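PDB 6ERC: peroxinectin A from Dictyostelium discoideum, which uses a heme group and hydrogen peroxide to oxidise phenolic donors, iodide and thiocyanate as a secreted peroxidase. Local coordinates for residues His81-Lys87 / Asn144-Ile150. Sequence-based numbering, arbitrary orientation.
Sequences HNMALSK and NSLGSYI. With NA (sodium ion), chain K; HEM (protoporphyrin IX containing Fe), chain F.
The carboxamide of Asn144 lies along the backbone of Met83 to Leu85 and fastens to it at two points. Its ND2 gives a nearly straight hydrogen bond to Met83 O (3.1 Å), in the amide plane and on a lone pair of that carbonyl. Its OD1 accepts Leu85 N at 2.9 Å, the N-H approaching from 26° outside the plane of the Asn144 side-chain carbonyl. With CG anti to the backbone N (chi1 -172°), the Asn144 amide spans Ala84, whose CA rests 3.3 Å from OD1. A third bond, Ser145 N to Leu85 O (2.9 Å), joins the backbones directly. Leu85 and Leu146 meet at their CB atoms, while Leu85 CD2 reaches Ser145 CB at 4.0 Å. Met83 CG touches Ile150 CG1, the side chains crossing at a slant. Nearby the backbones share a sodium ion: Asn82 O, Gly147 O and Tyr149 O bind it, and OD1 of Asp151 and of Asn153 complete the site, consistent with the calcium site beside the distal histidine in animal haem peroxidases. Ser86 OG donates to heme propionate O2D (2.9 Å). His81, the predicted proton acceptor, starts this loop after helix 70-80, beside Arg213. The cation probably offsets repulsion among the carbonyls, Asn82 O and Tyr149 O lying 2.9 Å apart; ion, Asn144 amide and backbone bond together tie the loop carrying His81 and Ser86 to 144-150.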
# COMPACT_ATOMS: atom_id res chain seq x y z
N HIS A 81 -3.47 0.86 1.15
CA HIS A 81 -4.32 0.55 2.29
C HIS A 81 -5.77 0.96 2.05
O HIS A 81 -6.64 0.61 2.87
CB HIS A 81 -3.78 1.22 3.55
CG HIS A 81 -2.47 0.67 4.01
ND1 HIS A 81 -1.72 1.26 5.01
CD2 HIS A 81 -1.77 -0.41 3.60
CE1 HIS A 81 -0.62 0.56 5.20
NE2 HIS A 81 -0.62 -0.46 4.35
N ASN A 82 -6.06 1.68 0.96
CA ASN A 82 -7.43 1.94 0.54
C ASN A 82 -7.97 0.90 -0.43
O ASN A 82 -9.12 1.01 -0.85
CB ASN A 82 -7.52 3.32 -0.13
CG ASN A 82 -7.71 4.45 0.86
OD1 ASN A 82 -8.83 4.73 1.29
ND2 ASN A 82 -6.62 5.11 1.22
N MET A 83 -7.17 -0.11 -0.78
CA MET A 83 -7.53 -0.96 -1.92
C MET A 83 -7.41 -2.46 -1.66
O MET A 83 -8.27 -3.21 -2.10
CB MET A 83 -6.66 -0.57 -3.12
CG MET A 83 -6.85 0.86 -3.59
SD MET A 83 -5.81 1.30 -5.00
CE MET A 83 -6.45 0.20 -6.25
N ALA A 84 -6.35 -2.91 -0.98
CA ALA A 84 -6.09 -4.34 -0.91
C ALA A 84 -5.48 -4.74 0.42
O ALA A 84 -4.66 -4.01 0.99
CB ALA A 84 -5.15 -4.77 -2.05
N LEU A 85 -5.88 -5.91 0.91
CA LEU A 85 -5.25 -6.54 2.07
C LEU A 85 -5.23 -8.04 1.85
O LEU A 85 -6.29 -8.66 1.69
CB LEU A 85 -5.98 -6.21 3.37
CG LEU A 85 -5.41 -6.90 4.61
CD1 LEU A 85 -4.05 -6.31 4.97
CD2 LEU A 85 -6.36 -6.81 5.79
N SER A 86 -4.04 -8.63 1.85
CA SER A 86 -3.89 -10.08 1.72
C SER A 86 -3.80 -10.68 3.12
O SER A 86 -2.73 -11.04 3.62
CB SER A 86 -2.67 -10.42 0.87
OG SER A 86 -2.81 -9.90 -0.44
N LYS A 87 -4.96 -10.79 3.76
CA LYS A 87 -5.00 -11.24 5.15
C LYS A 87 -4.67 -12.72 5.22
O LYS A 87 -5.35 -13.53 4.57
CB LYS A 87 -6.38 -10.96 5.74
CG LYS A 87 -6.44 -11.11 7.26
CD LYS A 87 -7.80 -10.68 7.81
CE LYS A 87 -7.90 -10.91 9.31
NZ LYS A 87 -6.94 -10.07 10.08
N ASN A 144 -9.32 -10.84 -1.08
CA ASN A 144 -9.03 -9.47 -0.69
C ASN A 144 -9.84 -9.12 0.55
O ASN A 144 -11.07 -8.96 0.47
CB ASN A 144 -9.34 -8.49 -1.83
CG ASN A 144 -8.87 -7.08 -1.53
OD1 ASN A 144 -8.27 -6.82 -0.48
ND2 ASN A 144 -9.11 -6.17 -2.45
N SER A 145 -9.17 -9.00 1.68
CA SER A 145 -9.83 -8.64 2.94
C SER A 145 -10.00 -7.13 3.10
O SER A 145 -9.82 -6.58 4.19
CB SER A 145 -9.06 -9.23 4.11
OG SER A 145 -9.14 -10.64 4.12
N LEU A 146 -10.36 -6.44 2.02
CA LEU A 146 -10.54 -5.00 2.03
C LEU A 146 -11.34 -4.60 0.80
O LEU A 146 -11.26 -5.27 -0.24
CB LEU A 146 -9.19 -4.27 2.05
CG LEU A 146 -9.10 -3.00 2.88
CD1 LEU A 146 -9.10 -3.32 4.37
CD2 LEU A 146 -7.86 -2.21 2.51
N GLY A 147 -12.10 -3.52 0.92
CA GLY A 147 -12.85 -3.01 -0.21
C GLY A 147 -11.94 -2.54 -1.32
O GLY A 147 -10.97 -1.81 -1.06
N SER A 148 -12.23 -2.93 -2.55
CA SER A 148 -11.36 -2.61 -3.68
C SER A 148 -11.47 -1.16 -4.12
O SER A 148 -10.58 -0.67 -4.82
CB SER A 148 -11.69 -3.52 -4.86
OG SER A 148 -11.48 -4.88 -4.53
N TYR A 149 -12.53 -0.46 -3.72
CA TYR A 149 -12.72 0.92 -4.12
C TYR A 149 -11.94 1.86 -3.22
O TYR A 149 -11.74 1.59 -2.03
CB TYR A 149 -14.21 1.29 -4.08
CG TYR A 149 -15.08 0.45 -4.98
CD1 TYR A 149 -15.24 0.77 -6.33
CD2 TYR A 149 -15.74 -0.67 -4.49
CE1 TYR A 149 -16.03 -0.01 -7.16
CE2 TYR A 149 -16.54 -1.44 -5.31
CZ TYR A 149 -16.68 -1.11 -6.64
OH TYR A 149 -17.47 -1.88 -7.46
N ILE A 150 -11.48 2.96 -3.80
CA ILE A 150 -10.89 4.05 -3.02
C ILE A 150 -12.04 4.78 -2.34
O ILE A 150 -12.66 5.67 -2.94
CB ILE A 150 -10.04 4.98 -3.90
CG1 ILE A 150 -8.87 4.21 -4.50
CG2 ILE A 150 -9.53 6.16 -3.09
CD1 ILE A 150 -8.13 4.95 -5.59
NA NA K . -11.35 0.55 0.03
CHA HEM F . 2.41 -5.14 1.80
CHB HEM F . 5.32 -3.10 5.07
CHC HEM F . 5.80 0.79 2.17
CHD HEM F . 3.08 -1.38 -1.19
C1A HEM F . 3.20 -4.95 2.90
C2A HEM F . 3.48 -5.92 3.93
C3A HEM F . 4.29 -5.37 4.83
C4A HEM F . 4.54 -4.01 4.41
CMA HEM F . 4.85 -6.03 6.11
CAA HEM F . 2.93 -7.36 3.93
CBA HEM F . 4.11 -8.29 3.71
CGA HEM F . 3.64 -9.60 3.14
O1A HEM F . 3.09 -9.61 2.00
O2A HEM F . 3.82 -10.64 3.82
C1B HEM F . 5.68 -1.87 4.57
C2B HEM F . 6.50 -0.90 5.26
C3B HEM F . 6.64 0.18 4.47
C4B HEM F . 5.90 -0.08 3.25
CMB HEM F . 7.07 -1.16 6.67
CAB HEM F . 7.41 1.49 4.72
CBB HEM F . 8.16 1.71 5.81
C1C HEM F . 5.12 0.54 1.00
C2C HEM F . 5.02 1.43 -0.14
C3C HEM F . 4.26 0.83 -1.07
C4C HEM F . 3.86 -0.46 -0.54
CMC HEM F . 5.72 2.81 -0.16
CAC HEM F . 3.79 1.25 -2.49
CBC HEM F . 4.07 2.41 -3.09
C1D HEM F . 2.63 -2.57 -0.66
C2D HEM F . 1.68 -3.47 -1.27
C3D HEM F . 1.51 -4.50 -0.45
C4D HEM F . 2.32 -4.29 0.72
CMD HEM F . 1.03 -3.25 -2.65
CAD HEM F . 0.58 -5.72 -0.64
CBD HEM F . -0.81 -5.23 -0.26
CGD HEM F . -1.62 -6.33 0.39
O1D HEM F . -1.48 -6.52 1.62
O2D HEM F . -2.40 -7.02 -0.32
NA HEM F . 3.87 -3.79 3.23
NB HEM F . 5.33 -1.33 3.34
NC HEM F . 4.40 -0.60 0.72
ND HEM F . 3.00 -3.10 0.56
FE HEM F . 4.10 -2.20 1.96